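PDB 3O0Y: lipoprotein from Colwellia psychrerythraea, which is of unknown function but belongs to the DUF885 family of the peptidase MA clan and is probably a lipid-anchored lipoprotein. Local coordinates for residues 321-326 against 492-497; 336-341 against 428-433; 314-319 against 555-560; 367-372 against 484-489; 478-483 against 565-570. All coordinates share one frame; numbering follows the deposited sequence.

In the fold
From the N terminus, helix 302-326 opens two loops: contact 3 begins at 314-319 and closes only at 555-560, while contact 1 begins two turns later on the same helix and closes first, at 492-497. Inside both lie contact 2, from helix 334-342 to 428-433, and contact 4, from helix 353-373 to 484-489; these two cross, since 367-372 comes before 428-433. Contact 5 starts at 478-483, after contact 2 has closed, and ends at 565-570, so it crosses contacts 1, 3 and 4. Helices 467-483 and 491-515, with the turn between them, are thereby tied to helices 302-326, 353-373 and 555-574, and K433 bridges contact 2 to M486 of contact 4.

Contact 1: 321-326 against 492-497; sequences NEILLA and FGDLGR
With CG1 of I323 beside its backbone N (chi1 -61°), CG2 falls anti to that nitrogen and faces L495, whose CG also sits beside its own N (chi1 -72°) and sends both methyls across. The two side chains lie alongside, pointing opposite ways, with I323 CG2 3.7 Å from L495 CG. L495 forks: CD2 goes to the I323 branch, while CD1 meets CD2 of L324 at 3.6 Å. The segments 321-326 and 492-497, on helices 302-326 and 491-515, run nearly antiparallel (159°), their axes 10.4 Å apart at closest approach. At the border of this patch I323 CD1 comes 3.7 Å from OD2 of D494, the side chains meeting roughly perpendicular. The other oxygen is held by R497, side-on and in the guanidinium plane: NE reaches D494 OD1 at 2.9 Å and NH2 the same OD1 at 2.8 Å. Putting an alanine at D494 would probably leave the R497 guanidinium without this mate and freer to turn, and open a gap beside I323 CD1. The interface itself is thus aliphatic, bounded by a carboxylate whose charge is answered within its own helix.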
# COMPACT_ATOMS: atom_id res chain seq x y z
N ASN A 321 -27.81 -8.13 -7.03
CA ASN A 321 -29.02 -8.34 -7.87
C ASN A 321 -30.32 -8.05 -7.14
O ASN A 321 -31.25 -7.42 -7.68
CB ASN A 321 -28.96 -9.72 -8.50
CG ASN A 321 -30.17 -10.01 -9.35
OD1 ASN A 321 -30.36 -9.40 -10.41
ND2 ASN A 321 -30.94 -11.04 -8.96
N GLU A 322 -30.45 -8.51 -5.90
CA GLU A 322 -31.66 -8.28 -5.16
C GLU A 322 -31.97 -6.80 -4.89
O GLU A 322 -33.10 -6.32 -5.02
CB GLU A 322 -31.66 -8.97 -3.80
CG GLU A 322 -31.63 -10.46 -3.87
CD GLU A 322 -32.78 -11.12 -4.53
OE1 GLU A 322 -33.88 -10.54 -4.64
OE2 GLU A 322 -32.59 -12.31 -4.88
N ILE A 323 -30.92 -6.08 -4.53
CA ILE A 323 -31.07 -4.67 -4.28
C ILE A 323 -31.42 -3.94 -5.56
O ILE A 323 -32.28 -3.06 -5.56
CB ILE A 323 -29.81 -4.13 -3.58
CG1 ILE A 323 -29.58 -4.83 -2.24
CG2 ILE A 323 -29.75 -2.60 -3.51
CD1 ILE A 323 -28.18 -4.61 -1.69
N LEU A 324 -30.71 -4.27 -6.66
CA LEU A 324 -31.01 -3.72 -7.96
C LEU A 324 -32.45 -3.92 -8.40
O LEU A 324 -33.10 -2.98 -8.86
CB LEU A 324 -30.01 -4.21 -9.05
CG LEU A 324 -28.62 -3.57 -8.97
CD1 LEU A 324 -27.60 -4.50 -9.59
CD2 LEU A 324 -28.61 -2.12 -9.60
N LEU A 325 -32.94 -5.15 -8.29
CA LEU A 325 -34.28 -5.45 -8.67
C LEU A 325 -35.26 -4.56 -7.91
O LEU A 325 -36.21 -4.03 -8.51
CB LEU A 325 -34.63 -6.92 -8.31
CG LEU A 325 -34.00 -7.93 -9.24
CD1 LEU A 325 -34.32 -9.35 -8.74
CD2 LEU A 325 -34.48 -7.83 -10.62
N ALA A 326 -35.00 -4.37 -6.61
CA ALA A 326 -35.88 -3.62 -5.78
C ALA A 326 -35.93 -2.12 -6.19
O ALA A 326 -36.90 -1.40 -5.87
CB ALA A 326 -35.51 -3.75 -4.28
N PHE A 492 -28.27 3.12 -3.31
CA PHE A 492 -27.23 3.16 -4.34
C PHE A 492 -25.84 3.23 -3.76
O PHE A 492 -24.93 2.57 -4.27
CB PHE A 492 -27.51 4.22 -5.39
CG PHE A 492 -28.80 3.96 -6.15
CD1 PHE A 492 -28.86 3.01 -7.10
CD2 PHE A 492 -29.95 4.65 -5.84
CE1 PHE A 492 -30.03 2.76 -7.81
CE2 PHE A 492 -31.14 4.38 -6.52
CZ PHE A 492 -31.18 3.42 -7.50
N GLY A 493 -25.65 3.98 -2.66
CA GLY A 493 -24.36 3.93 -1.95
C GLY A 493 -24.04 2.54 -1.45
O GLY A 493 -22.90 2.10 -1.45
N ASP A 494 -25.07 1.82 -0.99
CA ASP A 494 -24.90 0.45 -0.56
C ASP A 494 -24.44 -0.42 -1.70
O ASP A 494 -23.53 -1.21 -1.56
CB ASP A 494 -26.22 -0.08 0.03
CG ASP A 494 -26.06 -1.37 0.79
OD1 ASP A 494 -24.97 -1.64 1.36
OD2 ASP A 494 -27.10 -2.13 0.89
N LEU A 495 -25.03 -0.25 -2.85
CA LEU A 495 -24.49 -0.92 -4.04
C LEU A 495 -23.08 -0.58 -4.38
O LEU A 495 -22.32 -1.48 -4.81
CB LEU A 495 -25.40 -0.65 -5.25
CG LEU A 495 -26.77 -1.33 -5.31
CD1 LEU A 495 -27.70 -0.73 -6.40
CD2 LEU A 495 -26.58 -2.88 -5.57
N GLY A 496 -22.68 0.66 -4.15
CA GLY A 496 -21.29 1.02 -4.31
C GLY A 496 -20.35 0.27 -3.32
O GLY A 496 -19.26 -0.18 -3.72
N ARG A 497 -20.78 0.14 -2.07
CA ARG A 497 -20.06 -0.65 -1.11
C ARG A 497 -19.94 -2.09 -1.55
O ARG A 497 -18.83 -2.64 -1.54
CB ARG A 497 -20.72 -0.65 0.25
CG ARG A 497 -20.15 -1.59 1.25
CD ARG A 497 -21.04 -1.55 2.52
NE ARG A 497 -22.32 -2.20 2.32
CZ ARG A 497 -22.63 -3.47 2.61
NH1 ARG A 497 -21.76 -4.29 3.07
NH2 ARG A 497 -23.88 -3.89 2.58

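Contact 2: 336-341 against 428-433; sequences ERMVAL and PKFGLK
F430 reaches the helix 334-342 with its ring, and two side chains receive it. CE of M338 lies 3.7 Å from F430 CE1, and CB of L341 lies 3.8 Å from F430 CE2, so both meet the outer part of the ring obliquely, at CE1 and CE2 to either side of CZ. M338 gets there by folding: its chain bends at chi2 (-56°) and again at chi3 (-60°), which carries the methyl round to the phenylalanine. L341 also presents its carbonyl O in the ring plane, at the edge of F430. Behind the ring, P428 CB stands 3.6 Å above one face, offset toward the rim, and the backbone bond from G431 N to P428 O (3.0 Å) closes the turn that holds proline and phenylalanine together. F430 CG sits between its backbone N and carbonyl carbon (chi1 56°), the setting that aims the ring at the helix. Further out, F347 meets F430 edge-to-face, and F492 and Q499 of helix 491-515 touch it as well. M338 is backed by M320, and L341 by L324, both on helix 302-326. What joins the turn before helix 432-439 to helix 334-342 is therefore buried hydrophobic packing, with the carbonyl of L341 as the polar atom in the ring plane.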
# COMPACT_ATOMS: atom_id res chain seq x y z
N GLU A 336 -23.51 -4.85 -15.91
CA GLU A 336 -24.18 -4.01 -16.87
C GLU A 336 -25.00 -2.97 -16.19
O GLU A 336 -25.07 -1.83 -16.65
CB GLU A 336 -25.05 -4.87 -17.78
CG GLU A 336 -24.13 -5.51 -18.85
CD GLU A 336 -24.72 -6.72 -19.55
OE1 GLU A 336 -25.79 -7.25 -19.16
OE2 GLU A 336 -24.01 -7.23 -20.46
N ARG A 337 -25.67 -3.39 -15.12
CA ARG A 337 -26.54 -2.46 -14.40
C ARG A 337 -25.74 -1.36 -13.71
O ARG A 337 -26.12 -0.16 -13.71
CB ARG A 337 -27.49 -3.21 -13.45
CG ARG A 337 -28.70 -3.76 -14.21
CD ARG A 337 -29.59 -4.64 -13.40
NE ARG A 337 -28.96 -5.95 -13.21
CZ ARG A 337 -29.38 -6.89 -12.35
NH1 ARG A 337 -30.43 -6.71 -11.57
NH2 ARG A 337 -28.73 -8.08 -12.26
N MET A 338 -24.59 -1.72 -13.12
CA MET A 338 -23.75 -0.72 -12.50
C MET A 338 -23.15 0.26 -13.52
O MET A 338 -23.05 1.48 -13.26
CB MET A 338 -22.66 -1.40 -11.68
CG MET A 338 -23.18 -2.24 -10.48
SD MET A 338 -24.23 -1.40 -9.28
CE MET A 338 -23.09 -0.10 -8.72
N VAL A 339 -22.80 -0.24 -14.69
CA VAL A 339 -22.39 0.66 -15.80
C VAL A 339 -23.47 1.64 -16.19
O VAL A 339 -23.19 2.82 -16.36
CB VAL A 339 -21.96 -0.19 -17.00
CG1 VAL A 339 -21.86 0.71 -18.22
CG2 VAL A 339 -20.66 -0.94 -16.69
N ALA A 340 -24.72 1.17 -16.28
CA ALA A 340 -25.85 2.00 -16.59
C ALA A 340 -26.05 3.08 -15.52
O ALA A 340 -26.26 4.25 -15.85
CB ALA A 340 -27.19 1.14 -16.69
N LEU A 341 -25.92 2.72 -14.25
CA LEU A 341 -26.11 3.69 -13.22
C LEU A 341 -25.02 4.76 -13.33
O LEU A 341 -25.27 5.89 -13.04
CB LEU A 341 -26.07 3.05 -11.83
CG LEU A 341 -27.27 2.17 -11.44
CD1 LEU A 341 -26.96 1.30 -10.20
CD2 LEU A 341 -28.55 2.97 -11.26
N PRO A 428 -18.28 8.17 -9.52
CA PRO A 428 -19.73 8.20 -9.38
C PRO A 428 -20.10 8.43 -7.92
O PRO A 428 -19.48 7.91 -6.98
CB PRO A 428 -20.16 6.79 -9.81
CG PRO A 428 -18.97 5.90 -9.57
CD PRO A 428 -17.78 6.84 -9.91
N LYS A 429 -21.16 9.17 -7.70
CA LYS A 429 -21.51 9.49 -6.34
C LYS A 429 -21.73 8.29 -5.44
O LYS A 429 -21.49 8.40 -4.22
CB LYS A 429 -22.72 10.38 -6.27
CG LYS A 429 -22.50 11.76 -7.00
CD LYS A 429 -23.64 12.71 -6.67
CE LYS A 429 -23.49 14.05 -7.42
NZ LYS A 429 -24.53 15.03 -7.00
N PHE A 430 -22.27 7.23 -6.00
CA PHE A 430 -22.62 6.00 -5.22
C PHE A 430 -21.40 5.19 -4.77
O PHE A 430 -21.55 4.23 -4.05
CB PHE A 430 -23.58 5.12 -6.00
CG PHE A 430 -23.12 4.70 -7.37
CD1 PHE A 430 -22.13 3.76 -7.53
CD2 PHE A 430 -23.74 5.21 -8.51
CE1 PHE A 430 -21.74 3.32 -8.76
CE2 PHE A 430 -23.34 4.79 -9.80
CZ PHE A 430 -22.37 3.85 -9.94
N GLY A 431 -20.20 5.56 -5.24
CA GLY A 431 -18.99 4.88 -4.80
C GLY A 431 -18.12 5.61 -3.79
O GLY A 431 -17.14 5.04 -3.26
N LEU A 432 -18.47 6.85 -3.50
CA LEU A 432 -17.61 7.68 -2.68
C LEU A 432 -17.65 7.39 -1.19
O LEU A 432 -16.63 7.56 -0.52
CB LEU A 432 -17.89 9.13 -2.98
CG LEU A 432 -16.99 10.19 -2.37
CD1 LEU A 432 -15.53 10.00 -2.82
CD2 LEU A 432 -17.49 11.67 -2.81
N LYS A 433 -18.81 7.04 -0.63
CA LYS A 433 -18.86 6.72 0.79
C LYS A 433 -17.94 5.54 1.08
O LYS A 433 -17.05 5.63 1.95
CB LYS A 433 -20.30 6.39 1.25
CG LYS A 433 -21.14 7.56 1.60
CD LYS A 433 -22.53 7.04 2.13
CE LYS A 433 -23.47 8.11 2.50
NZ LYS A 433 -24.84 7.61 2.83

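Contact 3: 314-319 against 555-560; sequences ARISGV and GYKLGM. With SO4 (sulfate ion), chain D.
K557 is the side chain that crosses from helix 555-574 to R315 and I316 on helix 302-326. Its CB points toward that helix; the chain bends between CB and CG (chi2 -78°) and from CG runs straight through CD and CE to NZ. CD comes 4.4 Å from SD of M560, one turn further along its own helix, and CE passes closer, 3.8 Å from the same M560 SD. At the tip, NZ comes 4.3 Å from CD1 of I316 and 3.7 Å from NH2 of R315, approaching the guanidinium at its edge and in its plane. R315 bends at chi3 to present that edge, and one face of its guanidinium rests against I316 CG1 of its own helix, offset toward the rim. The two cations meet because they share anions: E312 and E501 each form salt bridges to both K557 NZ and R315 NH2. Next to the lysine in sequence, Y556 turns to a different site, where its OH donates to O3 of a bound sulfate at 2.6 Å. R504, R507 and R545 also bind that sulfate, which probably came from the crystallisation liquor, and R507 makes a cation-pi contact with the tyrosine ring. The lysine-arginine approach is thus one side of a four-membered charge cluster between helices 302-326, 491-515 and 555-574, in which the two carboxylates probably offset the neighbouring positive charges.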
# COMPACT_ATOMS: atom_id res chain seq x y z
N ALA A 314 -20.01 -15.02 -6.58
CA ALA A 314 -21.37 -15.47 -6.78
C ALA A 314 -22.23 -14.89 -5.68
O ALA A 314 -23.36 -14.41 -5.93
CB ALA A 314 -21.47 -16.99 -6.79
N ARG A 315 -21.72 -14.92 -4.45
CA ARG A 315 -22.54 -14.53 -3.29
C ARG A 315 -22.87 -13.03 -3.35
O ARG A 315 -24.02 -12.62 -3.26
CB ARG A 315 -21.79 -14.81 -2.00
CG ARG A 315 -22.56 -14.39 -0.74
CD ARG A 315 -21.75 -14.54 0.53
NE ARG A 315 -20.60 -13.62 0.62
CZ ARG A 315 -20.63 -12.33 0.92
NH1 ARG A 315 -21.75 -11.69 1.23
NH2 ARG A 315 -19.47 -11.70 1.00
N ILE A 316 -21.83 -12.24 -3.58
CA ILE A 316 -21.98 -10.75 -3.52
C ILE A 316 -22.83 -10.27 -4.70
O ILE A 316 -23.72 -9.40 -4.55
CB ILE A 316 -20.62 -10.07 -3.50
CG1 ILE A 316 -19.82 -10.44 -2.23
CG2 ILE A 316 -20.80 -8.49 -3.51
CD1 ILE A 316 -18.32 -10.08 -2.42
N SER A 317 -22.57 -10.82 -5.88
CA SER A 317 -23.37 -10.55 -7.09
C SER A 317 -24.84 -10.80 -6.84
O SER A 317 -25.75 -9.98 -7.21
CB SER A 317 -22.90 -11.46 -8.25
OG SER A 317 -21.74 -10.82 -8.67
N GLY A 318 -25.11 -11.94 -6.20
CA GLY A 318 -26.49 -12.31 -5.89
C GLY A 318 -27.18 -11.35 -4.95
O GLY A 318 -28.34 -10.98 -5.16
N VAL A 319 -26.43 -10.84 -4.00
CA VAL A 319 -26.95 -9.81 -3.11
C VAL A 319 -27.26 -8.52 -3.88
O VAL A 319 -28.31 -7.89 -3.70
CB VAL A 319 -25.98 -9.52 -1.90
CG1 VAL A 319 -26.50 -8.34 -1.09
CG2 VAL A 319 -25.84 -10.79 -1.02
N GLY A 555 -4.75 -10.00 -0.13
CA GLY A 555 -4.86 -9.62 1.26
C GLY A 555 -6.19 -9.12 1.66
O GLY A 555 -6.66 -9.33 2.83
N TYR A 556 -6.82 -8.46 0.71
CA TYR A 556 -8.05 -7.70 0.96
C TYR A 556 -9.14 -8.68 1.43
O TYR A 556 -9.68 -8.57 2.55
CB TYR A 556 -8.54 -6.98 -0.32
CG TYR A 556 -7.59 -5.96 -0.82
CD1 TYR A 556 -7.75 -4.62 -0.48
CD2 TYR A 556 -6.45 -6.32 -1.57
CE1 TYR A 556 -6.83 -3.72 -0.83
CE2 TYR A 556 -5.55 -5.38 -1.95
CZ TYR A 556 -5.69 -4.10 -1.54
OH TYR A 556 -4.77 -3.15 -1.91
N LYS A 557 -9.52 -9.62 0.57
CA LYS A 557 -10.56 -10.56 0.95
C LYS A 557 -10.07 -11.58 1.97
O LYS A 557 -10.84 -12.01 2.80
CB LYS A 557 -11.22 -11.22 -0.26
CG LYS A 557 -12.45 -10.52 -0.67
CD LYS A 557 -13.57 -10.93 0.31
CE LYS A 557 -14.81 -10.12 0.19
NZ LYS A 557 -15.94 -10.63 1.14
N LEU A 558 -8.87 -12.16 1.83
CA LEU A 558 -8.48 -13.20 2.80
C LEU A 558 -8.44 -12.61 4.24
O LEU A 558 -8.88 -13.24 5.20
CB LEU A 558 -7.17 -13.84 2.40
CG LEU A 558 -7.24 -14.63 1.12
CD1 LEU A 558 -5.85 -15.22 0.78
CD2 LEU A 558 -8.35 -15.67 1.15
N GLY A 559 -7.96 -11.37 4.38
CA GLY A 559 -7.90 -10.76 5.65
C GLY A 559 -9.31 -10.44 6.15
O GLY A 559 -9.60 -10.67 7.33
N MET A 560 -10.19 -9.90 5.31
CA MET A 560 -11.53 -9.58 5.69
C MET A 560 -12.30 -10.84 6.17
O MET A 560 -12.97 -10.81 7.22
CB MET A 560 -12.28 -8.82 4.58
CG MET A 560 -13.68 -8.35 4.99
SD MET A 560 -14.88 -8.25 3.49
CE MET A 560 -16.32 -7.43 4.29
S SO4 D . -6.79 -0.54 -3.16
O1 SO4 D . -7.97 -1.39 -2.84
O2 SO4 D . -7.20 0.83 -3.09
O3 SO4 D . -5.70 -0.69 -2.18
O4 SO4 D . -6.19 -0.96 -4.40

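Contact 4: 367-372 against 484-489; sequences ITEVTA and LGMYEN
V370 of helix 353-373 faces M486 with their CA atoms 7.1 Å apart, just where G485, at positive phi, ends helix 467-483 in a Schellman motif and starts a type I turn reaching E488. M486 does most of the touching. Bent at chi2 (-58°) and chi3 (111°), its chain curls so that CG lies 3.9 Å from V370 CG2, and SD lies 3.9 Å from V370 CA, with the valine set crosswise to the methionine. E369 runs antiparallel alongside the methionine, its OE1 4.0 Å from M486 SD. The same carboxylate oxygen reaches the turn through water: one molecule lies 2.7 Å from E369 OE1 and 2.8 Å from M486 O, though other acceptors compete for its protons. K433 NZ, which is salt-bridged to D490, also bonds to M486 O. Methionine-valine packing with a water-bridged glutamate beside it thus joins this turn to helix 353-373, and the carbonyl of M486 is bonded by both the lysine and the water.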
# COMPACT_ATOMS: atom_id res chain seq x y z
N ILE A 367 -16.68 11.82 6.42
CA ILE A 367 -15.68 11.55 7.51
C ILE A 367 -16.22 12.04 8.81
O ILE A 367 -16.20 11.29 9.80
CB ILE A 367 -14.32 12.17 7.20
CG1 ILE A 367 -13.77 11.56 5.95
CG2 ILE A 367 -13.33 11.97 8.42
CD1 ILE A 367 -12.49 12.22 5.47
N THR A 368 -16.75 13.26 8.86
CA THR A 368 -17.24 13.84 10.09
C THR A 368 -18.37 13.00 10.68
O THR A 368 -18.41 12.76 11.93
CB THR A 368 -17.70 15.32 9.84
OG1 THR A 368 -16.56 16.04 9.36
CG2 THR A 368 -18.28 15.95 11.10
N GLU A 369 -19.34 12.65 9.83
CA GLU A 369 -20.48 11.91 10.28
C GLU A 369 -20.08 10.53 10.82
O GLU A 369 -20.53 10.14 11.87
CB GLU A 369 -21.49 11.78 9.15
CG GLU A 369 -22.69 10.89 9.46
CD GLU A 369 -23.54 10.65 8.16
OE1 GLU A 369 -22.97 10.33 7.03
OE2 GLU A 369 -24.76 10.87 8.27
N VAL A 370 -19.31 9.75 10.07
CA VAL A 370 -19.01 8.38 10.50
C VAL A 370 -18.16 8.39 11.77
O VAL A 370 -18.30 7.54 12.60
CB VAL A 370 -18.36 7.54 9.39
CG1 VAL A 370 -16.87 8.00 9.02
CG2 VAL A 370 -18.45 6.03 9.78
N THR A 371 -17.25 9.36 11.90
CA THR A 371 -16.34 9.37 13.03
C THR A 371 -17.09 9.61 14.30
O THR A 371 -16.84 8.97 15.32
CB THR A 371 -15.26 10.46 12.83
OG1 THR A 371 -14.56 10.20 11.63
CG2 THR A 371 -14.26 10.52 14.03
N ALA A 372 -18.14 10.43 14.19
CA ALA A 372 -19.03 10.67 15.33
C ALA A 372 -19.91 9.48 15.64
O ALA A 372 -20.05 9.08 16.80
CB ALA A 372 -19.93 11.89 15.02
N LEU A 484 -23.32 0.15 11.01
CA LEU A 484 -23.53 1.34 11.85
C LEU A 484 -24.57 2.26 11.25
O LEU A 484 -24.86 3.30 11.82
CB LEU A 484 -22.21 2.11 11.96
CG LEU A 484 -21.19 1.58 12.96
CD1 LEU A 484 -19.84 2.28 12.70
CD2 LEU A 484 -21.71 1.80 14.37
N GLY A 485 -25.11 1.92 10.07
CA GLY A 485 -26.21 2.69 9.46
C GLY A 485 -25.79 3.81 8.58
O GLY A 485 -26.63 4.63 8.24
N MET A 486 -24.56 3.75 8.01
CA MET A 486 -24.13 4.83 7.14
C MET A 486 -24.85 4.84 5.77
O MET A 486 -24.72 5.81 5.02
CB MET A 486 -22.63 4.78 6.94
CG MET A 486 -21.86 5.13 8.20
SD MET A 486 -22.26 6.85 8.91
CE MET A 486 -22.98 6.16 10.18
N TYR A 487 -25.54 3.73 5.40
CA TYR A 487 -26.32 3.68 4.19
C TYR A 487 -27.83 3.71 4.40
O TYR A 487 -28.59 3.36 3.50
CB TYR A 487 -25.86 2.47 3.35
CG TYR A 487 -24.39 2.55 2.98
CD1 TYR A 487 -23.98 3.30 1.89
CD2 TYR A 487 -23.44 1.90 3.72
CE1 TYR A 487 -22.69 3.40 1.57
CE2 TYR A 487 -22.12 2.01 3.42
CZ TYR A 487 -21.74 2.74 2.30
OH TYR A 487 -20.41 2.83 1.97
N GLU A 488 -28.24 4.17 5.56
CA GLU A 488 -29.66 4.44 5.78
C GLU A 488 -30.19 5.34 4.65
O GLU A 488 -29.62 6.39 4.35
CB GLU A 488 -29.84 5.06 7.18
CG GLU A 488 -31.29 5.45 7.44
CD GLU A 488 -31.51 6.33 8.73
OE1 GLU A 488 -32.70 6.46 9.13
OE2 GLU A 488 -30.54 6.92 9.31
N ASN A 489 -31.30 4.95 4.03
CA ASN A 489 -31.91 5.79 3.00
C ASN A 489 -30.92 5.98 1.83
O ASN A 489 -30.94 7.01 1.17
CB ASN A 489 -32.45 7.10 3.55
CG ASN A 489 -33.49 6.86 4.66
OD1 ASN A 489 -34.15 5.83 4.67
ND2 ASN A 489 -33.54 7.74 5.66
O HOH W 1 -24.58 8.44 5.94

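Contact 5: 478-483 against 565-570; sequences EQVAYE and SLREQA
R567 grips E483 end-on, one nitrogen to each oxygen: NH1 donates to OE1 of E483 at 2.8 Å, and NH2 donates to OE2 of E483 at 2.9 Å, the second bond nearly straight (172°). The carboxylate meets the guanidinium at its edge, the two planes nearly coplanar (23° apart); OE1 is reached on its syn lone pair, while the NH2 bond comes in somewhat out of the carboxylate plane. OE2 has a second donor, Q479 NE2, one turn back on the same helix, at 3.1 Å and from above the carboxylate plane. This bidentate salt bridge spans helices 467-483 and 555-574, whose short segments run at 46° with axes 14.6 Å apart, in the largely helical DUF885 fold; at that separation the arginine has to extend to bring its charged end across. Its CG lies anti to the backbone N, and the bend comes late, at chi3. NH1 is also hydrogen-bonded to Y476 OH. A leucine at R567 would probably leave the E483 carboxylate without its countercharge and Y476 OH without this partner. Around the guanidinium, V480 CG2 stands 4.2 Å from R567 NH1, and F578, L580 and F583 pack on the arginine side chain, while F378 and H584 touch V480.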
# COMPACT_ATOMS: atom_id res chain seq x y z
N GLU A 478 -15.47 -1.16 5.87
CA GLU A 478 -16.50 -0.79 4.92
C GLU A 478 -17.84 -1.48 5.25
O GLU A 478 -18.92 -0.89 5.07
CB GLU A 478 -16.07 -1.08 3.48
CG GLU A 478 -14.91 -0.18 2.95
CD GLU A 478 -14.43 -0.62 1.57
OE1 GLU A 478 -15.14 -0.33 0.54
OE2 GLU A 478 -13.33 -1.23 1.47
N GLN A 479 -17.74 -2.72 5.71
CA GLN A 479 -18.94 -3.46 6.13
C GLN A 479 -19.45 -2.96 7.45
O GLN A 479 -20.64 -2.78 7.64
CB GLN A 479 -18.73 -4.98 6.21
CG GLN A 479 -19.98 -5.71 6.65
CD GLN A 479 -19.75 -7.23 6.56
OE1 GLN A 479 -19.29 -7.71 5.51
NE2 GLN A 479 -20.11 -7.95 7.59
N VAL A 480 -18.54 -2.73 8.40
CA VAL A 480 -18.95 -2.15 9.67
C VAL A 480 -19.66 -0.80 9.46
O VAL A 480 -20.61 -0.50 10.19
CB VAL A 480 -17.75 -1.92 10.63
CG1 VAL A 480 -18.26 -1.16 11.95
CG2 VAL A 480 -17.23 -3.26 11.08
N ALA A 481 -19.21 0.05 8.50
CA ALA A 481 -19.88 1.33 8.27
C ALA A 481 -21.37 1.07 7.91
O ALA A 481 -22.25 1.80 8.37
CB ALA A 481 -19.17 2.09 7.16
N TYR A 482 -21.64 0.04 7.11
CA TYR A 482 -23.03 -0.38 6.81
C TYR A 482 -23.78 -0.79 8.08
O TYR A 482 -24.90 -0.32 8.36
CB TYR A 482 -23.08 -1.50 5.74
CG TYR A 482 -24.48 -2.02 5.54
CD1 TYR A 482 -25.36 -1.38 4.67
CD2 TYR A 482 -24.99 -3.01 6.35
CE1 TYR A 482 -26.69 -1.76 4.55
CE2 TYR A 482 -26.27 -3.45 6.17
CZ TYR A 482 -27.17 -2.79 5.34
OH TYR A 482 -28.51 -3.13 5.31
N GLU A 483 -23.15 -1.63 8.89
CA GLU A 483 -23.75 -2.08 10.17
C GLU A 483 -23.98 -0.99 11.18
O GLU A 483 -24.78 -1.18 12.05
CB GLU A 483 -22.91 -3.20 10.78
CG GLU A 483 -22.82 -4.47 9.94
CD GLU A 483 -21.73 -5.45 10.44
OE1 GLU A 483 -20.91 -5.12 11.38
OE2 GLU A 483 -21.65 -6.53 9.82
N SER A 565 -14.56 -14.21 10.41
CA SER A 565 -14.61 -15.54 11.00
C SER A 565 -14.30 -15.50 12.50
O SER A 565 -15.01 -16.12 13.32
CB SER A 565 -13.57 -16.42 10.31
OG SER A 565 -13.62 -17.71 10.90
N LEU A 566 -13.31 -14.68 12.87
CA LEU A 566 -13.03 -14.44 14.26
C LEU A 566 -14.17 -13.80 15.00
O LEU A 566 -14.44 -14.16 16.15
CB LEU A 566 -11.69 -13.71 14.44
CG LEU A 566 -10.40 -14.49 14.06
CD1 LEU A 566 -9.29 -13.42 14.01
CD2 LEU A 566 -10.07 -15.64 15.12
N ARG A 567 -14.82 -12.83 14.36
CA ARG A 567 -15.94 -12.16 14.98
C ARG A 567 -17.06 -13.16 15.25
O ARG A 567 -17.75 -13.09 16.27
CB ARG A 567 -16.37 -11.00 14.11
CG ARG A 567 -17.36 -10.06 14.80
CD ARG A 567 -17.60 -8.75 13.99
NE ARG A 567 -18.57 -9.02 12.94
CZ ARG A 567 -19.29 -8.10 12.31
NH1 ARG A 567 -19.05 -6.81 12.52
NH2 ARG A 567 -20.21 -8.49 11.42
N GLU A 568 -17.31 -14.02 14.26
CA GLU A 568 -18.37 -15.00 14.36
C GLU A 568 -18.05 -16.00 15.45
O GLU A 568 -18.97 -16.34 16.23
CB GLU A 568 -18.64 -15.71 13.03
CG GLU A 568 -19.34 -14.85 12.07
CD GLU A 568 -20.70 -14.31 12.57
OE1 GLU A 568 -21.46 -15.08 13.24
OE2 GLU A 568 -21.02 -13.12 12.28
N GLN A 569 -16.76 -16.33 15.62
CA GLN A 569 -16.34 -17.24 16.73
C GLN A 569 -16.63 -16.59 18.08
O GLN A 569 -17.13 -17.22 19.03
CB GLN A 569 -14.85 -17.54 16.64
CG GLN A 569 -14.41 -18.53 15.52
CD GLN A 569 -12.83 -18.67 15.43
OE1 GLN A 569 -12.11 -18.53 16.44
NE2 GLN A 569 -12.33 -18.93 14.25
N ALA A 570 -16.31 -15.31 18.18
CA ALA A 570 -16.50 -14.54 19.39
C ALA A 570 -18.01 -14.44 19.74
O ALA A 570 -18.39 -14.54 20.88
CB ALA A 570 -15.85 -13.14 19.27